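Local coordinates for putative secreted protein (Streptomyces coelicolor A3, PDB 2QF9) that is of unknown function but belongs to the DUF305 family of the ferritin clan and is probably secreted, folding as an all-helical bundle, at residues 26-39 / 104-117. Sequence-based numbering, arbitrary orientation. Where two conformers were deposited one is given.
Sequences MSYIVRDRTDDEEV and LGTLDGKQAEVYYL. With EDO (1,2-ethanediol), chain D; EDO (1,2-ethanediol), chain C.
Val-30 lays CG1 over the centre of the Tyr-116 ring, 3.6 Å from its centroid in a CH-pi contact, while Val-30 CG2 packs on Tyr-116 CB. With CG anti to the backbone N (chi1 171°), on a CB that points toward helix 8-31, the tyrosine ring is carried across as a knob among Met-26, Ser-27, Val-30 and Val-39, and Tyr-116 OH donates to Ser-27 OG at 3.0 Å. Ile-29 CG2 rests on Leu-104 CG and Gly-105 CA of the short helix 98-106. Helices 8-31 and 109-137, nearly antiparallel here, belong to the four-helix bundle expected of the ferritin clan, completed by helices 37-63 and 141-167; the contact lies toward one end of it, where the turns 32-36 and 107-108 meet. There Gly-109 N donates to Arg-33 O. Bent at chi2 and chi3, Arg-33 curls so that NE reaches Leu-107 O almost straight (2.7 Å, 170°), Gly-105 O lies over one guanidinium face, and, in one conformer of Asp-108, NH2 forms a salt bridge with OD2. Thr-34 OG1 accepts from Asp-36 N in an ST turn and donates to Glu-113 OE2 (2.6 Å). The carboxylates of Asp-36, the N-cap of helix 37-63, and Glu-113 stack, their like charges probably offset by Arg-168, which bridges both.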
HETATM    1  N   MSE A  26      10.123   6.375   1.444  1.00 11.58           N
HETATM    2  CA  MSE A  26      11.461   6.048   1.927  0.50 12.56           C
HETATM    3  C   MSE A  26      11.829   4.588   1.675  1.00 11.66           C
HETATM    4  O   MSE A  26      12.966   4.276   1.312  1.00 11.77           O
HETATM    5  CB  MSE A  26      11.566   6.326   3.414  0.50 12.14           C
HETATM    6  CG  MSE A  26      12.090   7.673   3.726  0.50 13.14           C
HETATM    7 SE   MSE A  26      12.829   7.552   5.508  0.50 17.69          SE
HETATM    8  CE  MSE A  26      11.221   7.079   6.472  0.50 12.15           C
ATOM      9  N   SER A  27      10.864   3.693   1.880  1.00 10.87           N
ATOM     10  CA  SER A  27      11.046   2.252   1.658  1.00 10.60           C
ATOM     11  C   SER A  27      11.306   1.901   0.197  1.00  9.94           C
ATOM     12  O   SER A  27      12.194   1.084  -0.099  1.00  9.43           O
ATOM     13  CB  SER A  27       9.859   1.466   2.244  1.00 10.20           C
ATOM     14  OG  SER A  27       9.814   1.710   3.658  1.00 15.02           O
ATOM     15  N   TYR A  28      10.563   2.536  -0.717  1.00  9.17           N
ATOM     16  CA  TYR A  28      10.819   2.377  -2.145  1.00 10.12           C
ATOM     17  C   TYR A  28      12.229   2.840  -2.508  1.00 10.23           C
ATOM     18  O   TYR A  28      12.915   2.178  -3.281  1.00 10.96           O
ATOM     19  CB  TYR A  28       9.794   3.152  -2.988  1.00  9.72           C
ATOM     20  CG  TYR A  28       8.606   2.289  -3.331  1.00 10.54           C
ATOM     21  CD1 TYR A  28       7.444   2.307  -2.538  1.00 10.04           C
ATOM     22  CD2 TYR A  28       8.667   1.397  -4.412  1.00 10.88           C
ATOM     23  CE1 TYR A  28       6.352   1.478  -2.850  1.00 12.32           C
ATOM     24  CE2 TYR A  28       7.557   0.560  -4.733  1.00 11.73           C
ATOM     25  CZ  TYR A  28       6.429   0.601  -3.937  1.00 11.53           C
ATOM     26  OH  TYR A  28       5.354  -0.211  -4.239  1.00 11.13           O
ATOM     27  N   ILE A  29      12.651   3.967  -1.936  1.00 10.25           N
ATOM     28  CA  ILE A  29      13.956   4.535  -2.263  1.00 10.15           C
ATOM     29  C   ILE A  29      15.091   3.617  -1.782  1.00 10.10           C
ATOM     30  O   ILE A  29      15.977   3.248  -2.577  1.00  9.52           O
ATOM     31  CB  ILE A  29      14.133   5.978  -1.696  1.00  9.74           C
ATOM     32  CG1 ILE A  29      13.131   6.958  -2.345  1.00  9.83           C
ATOM     33  CG2 ILE A  29      15.568   6.464  -1.941  1.00 10.65           C
ATOM     34  CD1 ILE A  29      13.030   8.283  -1.568  1.00 10.95           C
ATOM     35  N   VAL A  30      15.053   3.224  -0.508  1.00  9.72           N
ATOM     36  CA  VAL A  30      16.143   2.397   0.027  1.00 10.84           C
ATOM     37  C   VAL A  30      16.265   1.050  -0.713  1.00 10.45           C
ATOM     38  O   VAL A  30      17.365   0.554  -0.912  1.00 11.40           O
ATOM     39  CB  VAL A  30      16.083   2.211   1.564  1.00 10.63           C
ATOM     40  CG1 VAL A  30      15.059   1.157   1.969  1.00  9.43           C
ATOM     41  CG2 VAL A  30      17.492   1.837   2.103  1.00 10.67           C
ATOM     42  N   ARG A  31      15.138   0.477  -1.132  1.00 10.23           N
ATOM     43  CA  ARG A  31      15.183  -0.828  -1.773  1.00 11.15           C
ATOM     44  C   ARG A  31      15.903  -0.763  -3.119  1.00 12.07           C
ATOM     45  O   ARG A  31      16.478  -1.764  -3.572  1.00 13.00           O
ATOM     46  CB  ARG A  31      13.790  -1.456  -1.878  1.00 11.08           C
ATOM     47  CG  ARG A  31      13.292  -2.007  -0.532  1.00 10.75           C
ATOM     48  CD  ARG A  31      11.826  -2.475  -0.634  1.00 12.02           C
ATOM     49  NE  ARG A  31      11.589  -3.347  -1.792  1.00 17.30           N
ATOM     50  CZ  ARG A  31      11.791  -4.662  -1.811  1.00 17.27           C
ATOM     51  NH1 ARG A  31      12.266  -5.287  -0.741  1.00 15.27           N
ATOM     52  NH2 ARG A  31      11.538  -5.355  -2.913  1.00 18.49           N
ATOM     53  N   ASP A  32      15.935   0.426  -3.716  1.00 12.33           N
ATOM     54  CA  ASP A  32      16.626   0.629  -4.981  1.00 13.78           C
ATOM     55  C   ASP A  32      18.114   0.998  -4.808  1.00 14.40           C
ATOM     56  O   ASP A  32      18.862   1.060  -5.793  1.00 15.81           O
ATOM     57  CB  ASP A  32      15.906   1.680  -5.837  1.00 14.61           C
ATOM     58  CG  ASP A  32      14.742   1.096  -6.645  1.00 14.95           C
ATOM     59  OD1 ASP A  32      14.423  -0.103  -6.519  1.00 17.64           O
ATOM     60  OD2 ASP A  32      14.144   1.861  -7.411  1.00 17.78           O
ATOM     61  N   ARG A  33      18.537   1.215  -3.564  1.00 13.44           N
ATOM     62  CA  ARG A  33      19.892   1.730  -3.287  1.00 13.80           C
ATOM     63  C   ARG A  33      20.834   0.698  -2.660  1.00 13.74           C
ATOM     64  O   ARG A  33      22.046   0.953  -2.516  1.00 15.03           O
ATOM     65  CB  ARG A  33      19.841   2.956  -2.354  1.00 13.29           C
ATOM     66  CG  ARG A  33      19.052   4.182  -2.828  1.00 14.81           C
ATOM     67  CD  ARG A  33      19.345   4.580  -4.265  1.00 16.70           C
ATOM     68  NE  ARG A  33      20.737   4.961  -4.483  1.00 17.71           N
ATOM     69  CZ  ARG A  33      21.245   5.331  -5.657  1.00 20.03           C
ATOM     70  NH1 ARG A  33      20.475   5.396  -6.738  1.00 21.54           N
ATOM     71  NH2 ARG A  33      22.528   5.661  -5.752  1.00 19.72           N
ATOM     72  N   THR A  34      20.279  -0.431  -2.251  1.00 13.37           N
ATOM     73  CA  THR A  34      21.059  -1.488  -1.639  1.00 13.44           C
ATOM     74  C   THR A  34      20.585  -2.882  -2.036  1.00 14.15           C
ATOM     75  O   THR A  34      19.413  -3.065  -2.386  1.00 13.87           O
ATOM     76  CB  THR A  34      21.110  -1.343  -0.093  1.00 12.97           C
ATOM     77  OG1 THR A  34      21.989  -2.340   0.444  1.00 13.31           O
ATOM     78  CG2 THR A  34      19.682  -1.482   0.532  1.00 12.26           C
ATOM     79  N   ASP A  35      21.506  -3.849  -1.962  1.00 14.21           N
ATOM     80  CA  ASP A  35      21.160  -5.261  -2.135  1.00 15.37           C
ATOM     81  C   ASP A  35      20.936  -5.967  -0.803  1.00 14.74           C
ATOM     82  O   ASP A  35      20.628  -7.156  -0.774  1.00 15.37           O
ATOM     83  CB  ASP A  35      22.244  -6.005  -2.941  1.00 15.94           C
ATOM     84  CG  ASP A  35      22.262  -5.614  -4.405  1.00 20.70           C
ATOM     85  OD1 ASP A  35      21.184  -5.337  -4.979  1.00 25.62           O
ATOM     86  OD2 ASP A  35      23.374  -5.589  -4.985  1.00 25.07           O
ATOM     87  N   ASP A  36      21.080  -5.240   0.305  1.00 13.73           N
ATOM     88  CA  ASP A  36      21.042  -5.866   1.623  1.00 13.37           C
ATOM     89  C   ASP A  36      19.684  -6.495   1.943  1.00 13.73           C
ATOM     90  O   ASP A  36      18.672  -5.797   1.970  1.00 13.22           O
ATOM     91  CB  ASP A  36      21.393  -4.874   2.714  1.00 12.59           C
ATOM     92  CG  ASP A  36      21.451  -5.524   4.063  1.00 11.84           C
ATOM     93  OD1 ASP A  36      22.394  -6.324   4.294  1.00 14.54           O
ATOM     94  OD2 ASP A  36      20.543  -5.274   4.887  1.00 11.86           O
ATOM     95  N   GLU A  37      19.671  -7.802   2.207  0.50 13.74           N
ATOM     96  CA  GLU A  37      18.401  -8.527   2.396  0.50 14.28           C
ATOM     97  C   GLU A  37      17.601  -8.094   3.642  0.50 13.80           C
ATOM     98  O   GLU A  37      16.377  -7.938   3.574  0.50 13.10           O
ATOM     99  CB  GLU A  37      18.629 -10.048   2.371  0.50 14.35           C
ATOM    100  CG  GLU A  37      19.000 -10.587   0.987  0.50 15.01           C
ATOM    101  CD  GLU A  37      19.702 -11.946   1.023  0.50 15.93           C
ATOM    102  OE1 GLU A  37      19.084 -12.925   0.570  0.50 20.21           O
ATOM    103  OE2 GLU A  37      20.870 -12.040   1.475  0.50 18.25           O
ATOM    104  N   GLU A  38      18.290  -7.895   4.764  1.00 13.61           N
ATOM    105  CA  GLU A  38      17.634  -7.508   6.029  1.00 13.72           C
ATOM    106  C   GLU A  38      16.949  -6.164   5.920  1.00 12.94           C
ATOM    107  O   GLU A  38      15.765  -6.022   6.273  1.00 12.91           O
ATOM    108  CB  GLU A  38      18.655  -7.417   7.151  1.00 12.94           C
ATOM    109  CG  GLU A  38      18.989  -8.719   7.799  1.00 16.32           C
ATOM    110  CD  GLU A  38      19.945  -8.496   8.929  1.00 17.84           C
ATOM    111  OE1 GLU A  38      20.982  -7.838   8.700  1.00 16.34           O
ATOM    112  OE2 GLU A  38      19.638  -8.950  10.048  1.00 20.15           O
ATOM    113  N   VAL A  39      17.679  -5.183   5.402  1.00 11.80           N
ATOM    114  CA  VAL A  39      17.106  -3.833   5.234  1.00 11.45           C
ATOM    115  C   VAL A  39      16.041  -3.826   4.135  1.00 11.47           C
ATOM    116  O   VAL A  39      14.976  -3.222   4.313  1.00 10.91           O
ATOM    117  CB  VAL A  39      18.214  -2.769   5.001  1.00 11.76           C
ATOM    118  CG1 VAL A  39      17.618  -1.417   4.594  1.00 11.46           C
ATOM    119  CG2 VAL A  39      19.051  -2.635   6.274  1.00 11.69           C
ATOM    120  N   LEU A 104      19.004  10.537   0.759  1.00 12.13           N
ATOM    121  CA  LEU A 104      18.802   9.083   0.787  1.00 12.47           C
ATOM    122  C   LEU A 104      18.955   8.468  -0.605  1.00 13.09           C
ATOM    123  O   LEU A 104      19.616   7.430  -0.774  1.00 12.60           O
ATOM    124  CB  LEU A 104      17.413   8.729   1.367  1.00 12.41           C
ATOM    125  CG  LEU A 104      17.083   7.232   1.448  1.00 12.98           C
ATOM    126  CD1 LEU A 104      18.057   6.488   2.359  1.00 12.84           C
ATOM    127  CD2 LEU A 104      15.657   7.055   1.935  1.00 13.14           C
ATOM    128  N   GLY A 105      18.344   9.134  -1.583  1.00 12.99           N
ATOM    129  CA  GLY A 105      18.357   8.713  -2.969  1.00 14.20           C
ATOM    130  C   GLY A 105      19.715   8.766  -3.642  1.00 15.38           C
ATOM    131  O   GLY A 105      19.883   8.161  -4.712  1.00 16.41           O
ATOM    132  N   THR A 106      20.671   9.481  -3.036  1.00 14.99           N
ATOM    133  CA  THR A 106      22.051   9.595  -3.571  1.00 15.51           C
ATOM    134  C   THR A 106      23.022   8.559  -2.983  1.00 15.49           C
ATOM    135  O   THR A 106      24.131   8.374  -3.499  1.00 15.28           O
ATOM    136  CB  THR A 106      22.679  10.994  -3.323  1.00 15.92           C
ATOM    137  OG1 THR A 106      22.957  11.148  -1.926  1.00 16.83           O
ATOM    138  CG2 THR A 106      21.765  12.138  -3.831  1.00 17.44           C
ATOM    139  N   LEU A 107      22.623   7.915  -1.883  1.00 14.52           N
ATOM    140  CA  LEU A 107      23.487   6.953  -1.185  1.00 15.06           C
ATOM    141  C   LEU A 107      23.374   5.537  -1.740  1.00 15.49           C
ATOM    142  O   LEU A 107      22.394   5.208  -2.417  1.00 15.56           O
ATOM    143  CB  LEU A 107      23.166   6.948   0.311  1.00 14.30           C
ATOM    144  CG  LEU A 107      23.346   8.310   0.992  1.00 14.90           C
ATOM    145  CD1 LEU A 107      22.914   8.235   2.453  1.00 15.11           C
ATOM    146  CD2 LEU A 107      24.782   8.782   0.876  1.00 15.80           C
ATOM    147  N   ASP A 108      24.371   4.708  -1.410  0.80 15.36           N
ATOM    148  CA  ASP A 108      24.480   3.332  -1.900  0.80 16.15           C
ATOM    149  C   ASP A 108      24.809   2.370  -0.767  0.80 15.26           C
ATOM    150  O   ASP A 108      25.459   2.764   0.213  0.80 14.88           O
ATOM    151  CB  ASP A 108      25.589   3.235  -2.966  0.80 17.67           C
ATOM    152  CG  ASP A 108      25.185   3.885  -4.279  0.80 20.27           C
ATOM    153  OD1 ASP A 108      25.738   4.949  -4.610  0.80 27.15           O
ATOM    154  OD2 ASP A 108      24.290   3.343  -4.965  0.80 27.69           O
ATOM    155  N   GLY A 109      24.382   1.113  -0.917  1.00 14.36           N
ATOM    156  CA  GLY A 109      24.803   0.035  -0.025  1.00 13.94           C
ATOM    157  C   GLY A 109      24.679   0.390   1.435  1.00 13.85           C
ATOM    158  O   GLY A 109      23.651   0.931   1.858  1.00 13.27           O
ATOM    159  N   LYS A 110      25.742   0.142   2.198  1.00 12.91           N
ATOM    160  CA  LYS A 110      25.651   0.292   3.645  1.00 13.38           C
ATOM    161  C   LYS A 110      25.316   1.730   4.065  1.00 13.51           C
ATOM    162  O   LYS A 110      24.585   1.940   5.035  1.00 12.64           O
ATOM    163  CB  LYS A 110      26.931  -0.179   4.347  1.00 14.77           C
ATOM    164  CG  LYS A 110      26.699  -0.359   5.843  1.00 16.97           C
ATOM    165  CD  LYS A 110      27.772  -1.184   6.527  1.00 22.19           C
ATOM    166  CE  LYS A 110      28.910  -0.323   7.028  1.00 23.42           C
ATOM    167  NZ  LYS A 110      29.965  -1.229   7.637  1.00 25.95           N
ATOM    168  N   GLN A 111      25.857   2.712   3.349  1.00 12.91           N
ATOM    169  CA  GLN A 111      25.583   4.108   3.688  1.00 14.35           C
ATOM    170  C   GLN A 111      24.087   4.428   3.530  1.00 12.96           C
ATOM    171  O   GLN A 111      23.501   5.115   4.376  1.00 12.98           O
ATOM    172  CB  GLN A 111      26.424   5.065   2.845  1.00 13.98           C
ATOM    173  CG  GLN A 111      27.897   5.120   3.200  1.00 17.42           C
ATOM    174  CD  GLN A 111      28.612   6.270   2.500  1.00 18.67           C
ATOM    175  OE1 GLN A 111      28.012   7.006   1.711  1.00 22.04           O
ATOM    176  NE2 GLN A 111      29.902   6.436   2.795  1.00 25.04           N
ATOM    177  N   ALA A 112      23.479   3.915   2.456  1.00 12.08           N
ATOM    178  CA  ALA A 112      22.023   4.058   2.265  1.00 11.51           C
ATOM    179  C   ALA A 112      21.236   3.324   3.353  1.00 11.29           C
ATOM    180  O   ALA A 112      20.231   3.846   3.863  1.00 11.31           O
ATOM    181  CB  ALA A 112      21.610   3.579   0.866  1.00 12.03           C
ATOM    182  N   GLU A 113      21.679   2.118   3.706  1.00 10.33           N
ATOM    183  CA  GLU A 113      21.026   1.353   4.778  1.00  9.76           C
ATOM    184  C   GLU A 113      21.028   2.149   6.088  1.00 10.48           C
ATOM    185  O   GLU A 113      19.984   2.324   6.739  1.00  9.85           O
ATOM    186  CB  GLU A 113      21.748   0.014   4.996  1.00 10.80           C
ATOM    187  CG  GLU A 113      21.638  -0.941   3.817  1.00 10.59           C
ATOM    188  CD  GLU A 113      22.769  -1.962   3.805  1.00 11.94           C
ATOM    189  OE1 GLU A 113      23.105  -2.456   4.891  1.00 13.72           O
ATOM    190  OE2 GLU A 113      23.302  -2.248   2.716  1.00 11.76           O
ATOM    191  N   VAL A 114      22.205   2.651   6.461  1.00 10.21           N
ATOM    192  CA  VAL A 114      22.344   3.397   7.717  1.00 10.06           C
ATOM    193  C   VAL A 114      21.452   4.634   7.699  1.00  9.77           C
ATOM    194  O   VAL A 114      20.730   4.916   8.663  1.00  9.32           O
ATOM    195  CB  VAL A 114      23.831   3.767   7.942  1.00 10.22           C
ATOM    196  CG1 VAL A 114      23.992   4.850   9.022  1.00 11.20           C
ATOM    197  CG2 VAL A 114      24.618   2.481   8.315  1.00 10.38           C
ATOM    198  N   TYR A 115      21.498   5.364   6.601  1.00 10.38           N
ATOM    199  CA  TYR A 115      20.757   6.632   6.519  1.00 10.35           C
ATOM    200  C   TYR A 115      19.251   6.381   6.586  1.00 10.15           C
ATOM    201  O   TYR A 115      18.539   7.095   7.281  1.00  9.95           O
ATOM    202  CB  TYR A 115      21.131   7.405   5.261  1.00 11.42           C
ATOM    203  CG  TYR A 115      20.762   8.877   5.369  1.00 11.94           C
ATOM    204  CD1 TYR A 115      21.392   9.695   6.316  1.00 15.63           C
ATOM    205  CD2 TYR A 115      19.806   9.446   4.540  1.00 12.74           C
ATOM    206  CE1 TYR A 115      21.064  11.046   6.430  1.00 17.21           C
ATOM    207  CE2 TYR A 115      19.467  10.786   4.646  1.00 13.84           C
ATOM    208  CZ  TYR A 115      20.100  11.586   5.590  1.00 16.66           C
ATOM    209  OH  TYR A 115      19.781  12.925   5.724  1.00 17.39           O
ATOM    210  N   TYR A 116      18.796   5.329   5.908  1.00  9.78           N
ATOM    211  CA  TYR A 116      17.394   4.890   5.960  1.00  9.44           C
ATOM    212  C   TYR A 116      16.989   4.528   7.391  1.00  9.67           C
ATOM    213  O   TYR A 116      15.943   4.959   7.883  1.00 10.09           O
ATOM    214  CB  TYR A 116      17.215   3.677   5.040  1.00  9.59           C
ATOM    215  CG  TYR A 116      15.874   3.012   5.162  1.00  8.28           C
ATOM    216  CD1 TYR A 116      14.727   3.580   4.573  1.00 10.12           C
ATOM    217  CD2 TYR A 116      15.730   1.816   5.896  1.00  9.68           C
ATOM    218  CE1 TYR A 116      13.484   2.963   4.684  1.00 10.25           C
ATOM    219  CE2 TYR A 116      14.493   1.195   6.021  1.00  8.54           C
ATOM    220  CZ  TYR A 116      13.368   1.770   5.422  1.00  9.67           C
ATOM    221  OH  TYR A 116      12.154   1.156   5.525  1.00  9.93           O
ATOM    222  N   LEU A 117      17.812   3.715   8.045  1.00  8.56           N
ATOM    223  CA  LEU A 117      17.550   3.319   9.421  1.00  8.88           C
ATOM    224  C   LEU A 117      17.493   4.515  10.373  1.00  9.69           C
ATOM    225  O   LEU A 117      16.680   4.544  11.281  1.00  9.81           O
ATOM    226  CB  LEU A 117      18.566   2.279   9.888  1.00  8.56           C
ATOM    227  CG  LEU A 117      18.450   0.922   9.175  1.00  7.70           C
ATOM    228  CD1 LEU A 117      19.738   0.148   9.395  1.00  9.01           C
ATOM    229  CD2 LEU A 117      17.215   0.121   9.637  1.00  8.99           C
TER
HETATM  230  C1  EDO D   2      22.695  -9.805   3.706  1.00 17.56           C
HETATM  231  O1  EDO D   2      21.992  -9.572   2.459  1.00 17.20           O
HETATM  232  C2  EDO D   2      21.768  -9.835   4.925  1.00 17.12           C
HETATM  233  O2  EDO D   2      21.002  -8.619   4.993  1.00 14.67           O
HETATM  234  C1  EDO C   1       2.514  -0.874  -2.123  1.00 19.37           C
HETATM  235  O1  EDO C   1       3.356   0.143  -2.648  1.00 15.86           O
HETATM  236  C2  EDO C   1       2.791  -0.986  -0.630  1.00 18.43           C
HETATM  237  O2  EDO C   1       3.824  -1.935  -0.423  1.00 15.94           O